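PDB 4M8A: ATP-dependent zinc metalloprotease FtsH from Thermotoga maritima, which probably degrades cytoplasmic and membrane proteins processively as an ATP-dependent zinc metallopeptidase and takes part in quality control of integral membrane proteins. Local coordinates for residues B[13-18]-B[36-41]. Residues are numbered along the deposited sequence; the frame is centred on the assembly and turned at random. Where two conformers were deposited one is given.
Sequences VQMVED and VYTKDG
Met-15 and Thr-38 are brought together by their torsions: CG of Met-15 lies anti to its carbonyl carbon (chi1 -73°), the thioether chain is extended at chi2, and the bend at chi3 (54°) sets CE against the methyl of Thr-38, whose CG2 is likewise anti to the carbonyl carbon, beside the backbone N, with OG1 at chi1 62°. This is helix-on-sheet packing in the periplasmic domain of FtsH, an alpha+beta fold in which helix 9-17 lies over a four-stranded mixed sheet and reaches the end of strand 33-38. The backbones stay well apart, with CA of Met-15 9.2 Å from CA of Thr-38, and the methionine bridges the gap. Its CE meets CG2 of Thr-38 at 3.6 Å, methyl against methyl, while the two side chains cross at about a right angle. The same CE lies 4.5 Å from CG1 of Val-36, two residues back on the strand, a looser apolar contact. No hydrogen bond links the two segments, and the buried surface is small at 84 Å². Val-22 and Val-23 add to the apolar surroundings: Met-15 touches both, Thr-38 packs on Val-22 and Val-36 on Val-23. The next residue of the helix, Val-16, packs instead on Leu-61 of helix 55-63, so neighbouring residues of helix 9-17 serve the sheet and the second helix.

Thr-38 divides its roles between its two branches, CG2 serving the apolar contact and OG1 the turn that follows. The hydroxyl OG1 is placed 2.4 Å from OD1 of Asp-40, doubtfully short for the hydrogen bond it suggests, and also accepts a hydrogen bond from the backbone N of Arg-42. That type I turn, from Thr-38 to Gly-41, is closed by Gly-41 N bonded to Thr-38 O at 3.0 Å.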
# COMPACT_ATOMS: atom_id res chain seq x y z
N VAL B 13 -14.19 -9.26 -1.46
CA VAL B 13 -13.44 -8.05 -1.77
C VAL B 13 -13.99 -6.86 -0.97
O VAL B 13 -13.21 -6.07 -0.43
CB VAL B 13 -13.42 -7.76 -3.29
CG1 VAL B 13 -12.80 -6.42 -3.57
CG2 VAL B 13 -12.67 -8.87 -4.02
N GLN B 14 -15.32 -6.79 -0.87
CA GLN B 14 -16.05 -5.79 -0.07
C GLN B 14 -15.59 -5.76 1.39
O GLN B 14 -15.47 -4.69 2.01
CB GLN B 14 -17.57 -6.06 -0.11
CG GLN B 14 -18.34 -5.36 -1.24
CD GLN B 14 -19.79 -5.85 -1.42
OE1 GLN B 14 -20.30 -6.69 -0.67
NE2 GLN B 14 -20.46 -5.31 -2.44
N MET B 15 -15.34 -6.94 1.94
CA MET B 15 -14.88 -7.10 3.32
C MET B 15 -13.43 -6.70 3.50
O MET B 15 -13.06 -6.08 4.50
CB MET B 15 -15.09 -8.54 3.78
CG MET B 15 -16.53 -8.85 4.04
SD MET B 15 -16.76 -10.58 4.42
CE MET B 15 -15.61 -10.78 5.76
N VAL B 16 -12.60 -7.05 2.52
CA VAL B 16 -11.21 -6.65 2.55
C VAL B 16 -11.08 -5.12 2.50
O VAL B 16 -10.30 -4.53 3.27
CB VAL B 16 -10.43 -7.31 1.39
CG1 VAL B 16 -9.01 -6.76 1.31
CG2 VAL B 16 -10.40 -8.83 1.59
N GLU B 17 -11.88 -4.49 1.65
CA GLU B 17 -11.78 -3.05 1.40
C GLU B 17 -12.41 -2.19 2.48
O GLU B 17 -12.13 -0.98 2.55
CB GLU B 17 -12.42 -2.68 0.06
CG GLU B 17 -11.75 -3.32 -1.14
CD GLU B 17 -12.39 -2.91 -2.46
OE1 GLU B 17 -13.56 -2.45 -2.46
OE2 GLU B 17 -11.72 -3.06 -3.50
N ASP B 18 -13.25 -2.79 3.31
CA ASP B 18 -13.92 -2.07 4.40
C ASP B 18 -12.89 -1.32 5.25
O ASP B 18 -11.90 -1.90 5.67
CB ASP B 18 -14.71 -3.06 5.26
CG ASP B 18 -15.79 -2.40 6.08
OD1 ASP B 18 -15.56 -1.27 6.57
OD2 ASP B 18 -16.87 -3.00 6.24
N VAL B 36 -11.97 -17.59 4.74
CA VAL B 36 -11.81 -16.21 5.19
C VAL B 36 -12.29 -16.08 6.64
O VAL B 36 -13.44 -16.35 6.95
CB VAL B 36 -12.60 -15.25 4.28
CG1 VAL B 36 -12.45 -13.81 4.74
CG2 VAL B 36 -12.17 -15.43 2.82
N TYR B 37 -11.38 -15.69 7.51
CA TYR B 37 -11.67 -15.57 8.93
C TYR B 37 -11.79 -14.10 9.31
O TYR B 37 -11.03 -13.27 8.84
CB TYR B 37 -10.55 -16.21 9.75
CG TYR B 37 -10.40 -17.69 9.52
CD1 TYR B 37 -9.67 -18.19 8.43
CD2 TYR B 37 -10.97 -18.61 10.39
CE1 TYR B 37 -9.54 -19.55 8.22
CE2 TYR B 37 -10.84 -19.97 10.19
CZ TYR B 37 -10.13 -20.44 9.10
OH TYR B 37 -10.01 -21.81 8.90
N THR B 38 -12.75 -13.80 10.17
CA THR B 38 -12.97 -12.44 10.62
C THR B 38 -12.57 -12.25 12.07
O THR B 38 -12.51 -13.20 12.85
CB THR B 38 -14.44 -12.03 10.47
OG1 THR B 38 -15.25 -12.87 11.30
CG2 THR B 38 -14.89 -12.14 9.04
N LYS B 39 -12.31 -10.99 12.42
CA LYS B 39 -11.90 -10.65 13.78
C LYS B 39 -13.00 -10.94 14.79
O LYS B 39 -12.71 -11.11 15.98
CB LYS B 39 -11.48 -9.19 13.86
CG LYS B 39 -10.26 -8.89 13.00
CD LYS B 39 -9.76 -7.47 13.17
CE LYS B 39 -8.57 -7.21 12.25
NZ LYS B 39 -8.13 -5.78 12.28
N ASP B 40 -14.25 -10.97 14.33
CA ASP B 40 -15.37 -11.29 15.22
C ASP B 40 -15.68 -12.79 15.34
O ASP B 40 -16.69 -13.18 15.93
CB ASP B 40 -16.63 -10.49 14.86
CG ASP B 40 -17.21 -10.82 13.49
OD1 ASP B 40 -16.73 -11.75 12.80
OD2 ASP B 40 -18.19 -10.15 13.11
N GLY B 41 -14.80 -13.62 14.78
CA GLY B 41 -14.86 -15.05 14.99
C GLY B 41 -15.82 -15.80 14.09
O GLY B 41 -16.47 -16.74 14.52